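PDB 3TDQ: PilY2 protein from Pseudomonas aeruginosa, which probably takes part in assembling type IV pili (fimbriae), though its molecular role is not established. Local coordinates for residues Y30-S35 with S64-I69; V16-N21 with S43-K48. One frame throughout, in Å; residues are numbered along the deposited sequence. Where two conformers were deposited one is given.

Interaction 1: Y30-S35 with S64-I69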
loop_
_atom_site.group_PDB
_atom_site.type_symbol
_atom_site.label_atom_id
_atom_site.label_comp_id
_atom_site.label_asym_id
_atom_site.label_seq_id
_atom_site.Cartn_x
_atom_site.Cartn_y
_atom_site.Cartn_z
ATOM N N TYR A 30 5.546 -12.699 11.547
ATOM C CA TYR A 30 5.979 -11.336 11.682
ATOM C C TYR A 30 5.256 -10.676 12.816
ATOM O O TYR A 30 4.096 -11.011 13.075
ATOM C CB TYR A 30 5.643 -10.535 10.389
ATOM C CG TYR A 30 6.284 -11.086 9.140
ATOM C CD1 TYR A 30 5.664 -12.096 8.402
ATOM C CD2 TYR A 30 7.532 -10.626 8.712
ATOM C CE1 TYR A 30 6.268 -12.643 7.273
ATOM C CE2 TYR A 30 8.138 -11.158 7.570
ATOM C CZ TYR A 30 7.495 -12.164 6.851
ATOM O OH TYR A 30 8.056 -12.725 5.733
ATOM N N ARG A 31 5.908 -9.698 13.451
ATOM C CA ARG A 31 5.258 -8.901 14.478
ATOM C C ARG A 31 4.459 -7.832 13.756
ATOM O O ARG A 31 4.986 -7.195 12.843
ATOM C CB ARG A 31 6.288 -8.273 15.447
ATOM C CG ARG A 31 5.667 -7.459 16.598
ATOM C CD ARG A 31 5.143 -8.341 17.734
ATOM N NE ARG A 31 6.197 -9.199 18.275
ATOM C CZ ARG A 31 5.984 -10.301 18.977
ATOM N NH1 ARG A 31 4.747 -10.688 19.260
ATOM N NH2 ARG A 31 7.007 -11.026 19.406
ATOM N N LEU A 32 3.190 -7.659 14.121
ATOM C CA LEU A 32 2.346 -6.630 13.529
ATOM C C LEU A 32 1.808 -5.794 14.714
ATOM O O LEU A 32 0.786 -6.132 15.301
ATOM C CB LEU A 32 1.251 -7.231 12.638
ATOM C CG LEU A 32 0.313 -6.267 11.897
ATOM C CD1 LEU A 32 1.074 -5.169 11.150
ATOM C CD2 LEU A 32 -0.527 -7.035 10.904
ATOM N N PRO A 33 2.578 -4.776 15.153
ATOM C CA PRO A 33 2.185 -4.011 16.350
ATOM C C PRO A 33 0.995 -3.116 16.079
ATOM O O PRO A 33 0.696 -2.824 14.922
ATOM C CB PRO A 33 3.454 -3.192 16.695
ATOM C CG PRO A 33 4.167 -3.043 15.425
ATOM C CD PRO A 33 3.833 -4.262 14.574
ATOM N N ASN A 34 0.314 -2.679 17.149
ATOM C CA ASN A 34 -0.856 -1.777 17.039
ATOM C C ASN A 34 -0.480 -0.431 16.404
ATOM O O ASN A 34 -1.341 0.233 15.865
ATOM C CB ASN A 34 -1.456 -1.529 18.445
ATOM C CG ASN A 34 -2.030 -2.758 19.131
ATOM O OD1 ASN A 34 -2.225 -3.837 18.514
ATOM N ND2 ASN A 34 -2.263 -2.628 20.443
ATOM N N SER A 35 0.819 -0.046 16.463
ATOM C CA SER A 35 1.340 1.204 15.901
ATOM C C SER A 35 1.385 1.174 14.356
ATOM O O SER A 35 1.535 2.233 13.764
ATOM C CB SER A 35 2.718 1.519 16.491
ATOM O OG SER A 35 3.643 0.479 16.215
ATOM N N SER A 64 10.518 -10.215 12.916
ATOM C CA SER A 64 10.694 -8.919 12.245
ATOM C C SER A 64 9.367 -8.177 12.244
ATOM O O SER A 64 8.304 -8.807 12.284
ATOM C CB SER A 64 11.262 -9.089 10.847
ATOM O OG SER A 64 12.649 -9.372 11.002
ATOM N N THR A 65 9.433 -6.838 12.308
ATOM C CA THR A 65 8.277 -5.982 12.515
ATOM C C THR A 65 7.779 -5.350 11.228
ATOM O O THR A 65 8.523 -4.624 10.574
ATOM C CB THR A 65 8.646 -4.895 13.552
ATOM O OG1 THR A 65 9.078 -5.541 14.741
ATOM C CG2 THR A 65 7.475 -3.979 13.905
ATOM N N ILE A 66 6.502 -5.594 10.899
ATOM C CA ILE A 66 5.865 -4.984 9.733
ATOM C C ILE A 66 5.396 -3.591 10.160
ATOM O O ILE A 66 4.591 -3.469 11.095
ATOM C CB ILE A 66 4.718 -5.868 9.153
ATOM C CG1 ILE A 66 5.290 -7.144 8.479
ATOM C CG2 ILE A 66 3.861 -5.042 8.159
ATOM C CD1 ILE A 66 4.235 -8.200 8.059
ATOM N N THR A 67 5.915 -2.549 9.485
ATOM C CA THR A 67 5.552 -1.161 9.801
ATOM C C THR A 67 4.639 -0.579 8.721
ATOM O O THR A 67 4.113 0.516 8.898
ATOM C CB THR A 67 6.813 -0.285 9.992
ATOM O OG1 THR A 67 7.568 -0.326 8.785
ATOM C CG2 THR A 67 7.671 -0.747 11.168
ATOM N N ASP A 68 4.427 -1.324 7.622
ATOM C CA ASP A 68 3.590 -0.878 6.493
ATOM C C ASP A 68 3.022 -2.092 5.777
ATOM O O ASP A 68 3.789 -2.965 5.359
ATOM C CB ASP A 68 4.434 -0.013 5.508
ATOM C CG ASP A 68 3.636 0.768 4.460
ATOM O OD1 ASP A 68 2.392 0.718 4.497
ATOM O OD2 ASP A 68 4.263 1.448 3.620
ATOM N N ILE A 69 1.691 -2.192 5.675
ATOM C CA ILE A 69 1.105 -3.354 4.987
ATOM C C ILE A 69 -0.122 -2.914 4.176
ATOM O O ILE A 69 -0.960 -2.161 4.667
ATOM C CB ILE A 69 0.813 -4.532 5.963
ATOM C CG1 ILE A 69 0.343 -5.814 5.214
ATOM C CG2 ILE A 69 -0.114 -4.121 7.126
ATOM C CD1 ILE A 69 0.506 -7.165 6.056
#

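Interaction 2: V16-N21 with S43-K48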
loop_
_atom_site.group_PDB
_atom_site.type_symbol
_atom_site.label_atom_id
_atom_site.label_comp_id
_atom_site.label_asym_id
_atom_site.label_seq_id
_atom_site.Cartn_x
_atom_site.Cartn_y
_atom_site.Cartn_z
ATOM N N VAL A 16 -3.876 -14.780 11.736
ATOM C CA VAL A 16 -3.632 -13.569 12.500
ATOM C C VAL A 16 -3.874 -13.906 13.967
ATOM O O VAL A 16 -4.928 -14.471 14.306
ATOM C CB VAL A 16 -4.508 -12.367 12.061
ATOM C CG1 VAL A 16 -4.045 -11.079 12.747
ATOM C CG2 VAL A 16 -4.518 -12.197 10.547
ATOM N N GLN A 17 -2.916 -13.557 14.826
ATOM C CA GLN A 17 -3.061 -13.753 16.266
ATOM C C GLN A 17 -3.030 -12.372 16.902
ATOM O O GLN A 17 -1.956 -11.860 17.210
ATOM C CB GLN A 17 -1.946 -14.675 16.795
ATOM C CG GLN A 17 -2.418 -15.492 17.958
ATOM C CD GLN A 17 -1.767 -16.845 17.989
ATOM O OE1 GLN A 17 -0.628 -16.976 18.436
ATOM N NE2 GLN A 17 -2.522 -17.884 17.689
ATOM N N VAL A 18 -4.200 -11.729 16.985
ATOM C CA VAL A 18 -4.329 -10.353 17.486
ATOM C C VAL A 18 -3.778 -10.210 18.923
ATOM O O VAL A 18 -3.116 -9.210 19.214
ATOM C CB VAL A 18 -5.759 -9.760 17.339
ATOM C CG1 VAL A 18 -6.196 -9.727 15.871
ATOM C CG2 VAL A 18 -6.786 -10.485 18.208
ATOM N N GLU A 19 -3.957 -11.246 19.773
ATOM C CA GLU A 19 -3.527 -11.269 21.173
ATOM C C GLU A 19 -2.006 -11.222 21.325
ATOM O O GLU A 19 -1.522 -10.776 22.367
ATOM C CB GLU A 19 -4.069 -12.530 21.898
ATOM C CG GLU A 19 -5.576 -12.704 21.842
ATOM C CD GLU A 19 -6.182 -13.530 20.717
ATOM O OE1 GLU A 19 -5.472 -13.799 19.715
ATOM O OE2 GLU A 19 -7.387 -13.867 20.821
ATOM N N LYS A 20 -1.259 -11.692 20.305
ATOM C CA LYS A 20 0.201 -11.717 20.358
ATOM C C LYS A 20 0.842 -10.765 19.350
ATOM O O LYS A 20 2.061 -10.778 19.202
ATOM C CB LYS A 20 0.693 -13.146 20.118
ATOM C CG LYS A 20 0.527 -14.007 21.364
ATOM C CD LYS A 20 0.585 -15.497 21.060
ATOM C CE LYS A 20 0.843 -16.325 22.313
ATOM N NZ LYS A 20 -0.262 -16.272 23.323
ATOM N N ASN A 21 0.029 -9.943 18.656
ATOM C CA ASN A 21 0.500 -9.021 17.613
ATOM C C ASN A 21 1.302 -9.795 16.556
ATOM O O ASN A 21 2.384 -9.383 16.163
ATOM C CB ASN A 21 1.340 -7.858 18.215
ATOM C CG ASN A 21 0.480 -6.836 18.882
ATOM O OD1 ASN A 21 0.249 -6.906 20.077
ATOM N ND2 ASN A 21 -0.101 -5.927 18.095
ATOM N N SER A 43 -3.640 -2.051 11.334
ATOM C CA SER A 43 -3.672 -3.048 10.241
ATOM C C SER A 43 -3.858 -4.481 10.763
ATOM O O SER A 43 -4.351 -5.340 10.037
ATOM C CB SER A 43 -2.400 -2.970 9.403
ATOM O OG SER A 43 -2.229 -1.665 8.868
ATOM N N LEU A 44 -3.467 -4.734 12.029
ATOM C CA LEU A 44 -3.626 -6.036 12.675
ATOM C C LEU A 44 -5.097 -6.521 12.631
ATOM O O LEU A 44 -5.345 -7.713 12.492
ATOM C CB LEU A 44 -3.142 -5.930 14.138
ATOM C CG LEU A 44 -3.184 -7.216 14.978
ATOM C CD1 LEU A 44 -2.220 -8.271 14.454
ATOM C CD2 LEU A 44 -2.911 -6.913 16.434
ATOM N N PHE A 45 -6.058 -5.590 12.702
ATOM C CA PHE A 45 -7.476 -5.926 12.706
ATOM C C PHE A 45 -8.105 -5.854 11.318
ATOM O O PHE A 45 -9.268 -6.215 11.174
ATOM C CB PHE A 45 -8.237 -5.028 13.699
ATOM C CG PHE A 45 -7.796 -5.299 15.120
ATOM C CD1 PHE A 45 -8.345 -6.352 15.851
ATOM C CD2 PHE A 45 -6.820 -4.509 15.726
ATOM C CE1 PHE A 45 -7.920 -6.614 17.163
ATOM C CE2 PHE A 45 -6.382 -4.781 17.028
ATOM C CZ PHE A 45 -6.947 -5.820 17.747
ATOM N N GLN A 46 -7.330 -5.468 10.290
ATOM C CA GLN A 46 -7.797 -5.387 8.903
ATOM C C GLN A 46 -7.409 -6.631 8.106
ATOM O O GLN A 46 -8.207 -7.095 7.283
ATOM C CB GLN A 46 -7.231 -4.133 8.211
ATOM C CG GLN A 46 -7.725 -2.828 8.831
ATOM C CD GLN A 46 -9.230 -2.709 8.883
ATOM O OE1 GLN A 46 -9.909 -2.562 7.856
ATOM N NE2 GLN A 46 -9.776 -2.678 10.083
ATOM N N VAL A 47 -6.184 -7.158 8.319
ATOM C CA VAL A 47 -5.741 -8.371 7.628
ATOM C C VAL A 47 -6.534 -9.571 8.155
ATOM O O VAL A 47 -6.941 -9.593 9.312
ATOM C CB VAL A 47 -4.208 -8.620 7.674
ATOM C CG1 VAL A 47 -3.460 -7.521 6.923
ATOM C CG2 VAL A 47 -3.682 -8.777 9.105
ATOM N N LYS A 48 -6.819 -10.526 7.269
ATOM C CA LYS A 48 -7.577 -11.734 7.606
ATOM C C LYS A 48 -6.946 -12.922 6.903
ATOM O O LYS A 48 -6.298 -12.706 5.883
ATOM C CB LYS A 48 -9.065 -11.589 7.118
ATOM C CG LYS A 48 -9.874 -10.405 7.652
ATOM C CD LYS A 48 -10.253 -10.561 9.117
ATOM C CE LYS A 48 -10.864 -9.305 9.681
ATOM N NZ LYS A 48 -10.984 -9.384 11.160
#

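Interaction 1: Y30-S35 with S64-I69
Ile66 sets CG1 anti to its own carbonyl carbon (chi1 -70°), and the chain runs on extended so that CD1 comes against the root of the Tyr30 side chain; its other branch, CG2, is turned toward Leu32. Leu32 answers with CG anti to the backbone N (chi1 -178°), which carries CD1 to 4.1 Å from Ile66 CG2. CD1 of Ile66 lies 3.6 Å from Tyr30 CB, and the two side chains cross obliquely. A branched isoleucine suits the site because one residue fills the angle between an aromatic and an aliphatic neighbour. Leu32 CD1 also approaches Ile69 CG2, at 4.3 Å, extending the apolar patch along 64-69.

The backbones meet at a single bridge. Arg31 N donates to Ser64 O over 2.8 Å, and Ile66 N donates to Arg31 O over 2.9 Å. Arg31 thus grips the residues before and after Thr65, the pattern of a parallel bridge. The second bond is almost straight (170° at the hydrogen) and runs nearly along the C=O axis.

Beyond the bridge the chains part. Pro33, which has no N-H to continue a ladder, lays its CD 3.7 Å from Thr65 CG2 and 3.6 Å from Ile66 O. Thr65 uses its two branches differently: the methyl packs on the proline, while OG1 hydrogen-bonds to Ser60 OG.

Strands 28-31 and 65-71 are the outermost of the five-stranded antiparallel sheet, so this meeting closes the sheet on itself, consistent with an OB-fold barrel. Behind Ile66 lie Phe7 of strand 6-17, Ile25 of strand 22-25 and Tyr55 of strand 52-58. On strand 65-71, Thr67 and Asp68 both face Ser56 of strand 52-58 in a classic beta bulge.

Interaction 2: V16-N21 with S43-K48
Leu44 is the tight centre of this contact: buried, with CG anti to its backbone N, it pushes its forked end between the residues of 16-21. One methyl, CD1, sits 3.8 Å from Val16 CG1; the other, CD2, lies 3.6 Å from Val18 O and 3.4 Å from Asn21 ND2, the Leu44 and Asn21 side chains crossing at about a right angle. Val16 is spread over two neighbours, since its second methyl, CG2, lies 3.8 Å from Val47 CG2, where the side chains again cross at about a right angle. Short branched residues fit here because each methyl can serve a different partner.

The other side is looser and faces solvent. Phe45 is exposed, and its ring comes nearest to Val18 at CE1, 3.8 Å from CG1, rather than being enclosed.

Each segment holds its own shape. Ser43 O accepts from both Gln46 N and Val47 N, while Asn21 N bonds back to Val18 O. Asn21 takes a left-handed backbone conformation (phi 54°), which asparagine tolerates well, and its ND2, though pressed against Leu44, is satisfied by Leu32 O. The segments therefore meet by van der Waals contact without hydrogen bonds between them, mostly through apolar side chains, with methyls also resting on backbone carbonyls, so complementary shape sets the fit.

Overall arrangement
Interactions 1 and 2 have centres about 10 Å apart and share a seam at Asn21. Its O lies 2.8 Å from Leu32 N, and Asn34 OD1 is 3.0 Å from Asn21 ND2; both are probable hydrogen bonds. Leu32 also packs on Leu44 and Val47, so the apolar patches run together. The segments alternate along the chain, tying the end of strand 6-17 and the loop before strand 52-58 to the closure in interaction 1. Bound glycerol, probably from crystallisation, lies about 4 Å from the Ile69 side chain, and about 5 Å from that of Val47. The sodium ion bound at Asp3 and Thr6 is about 10 Å from the Ser64 side chain.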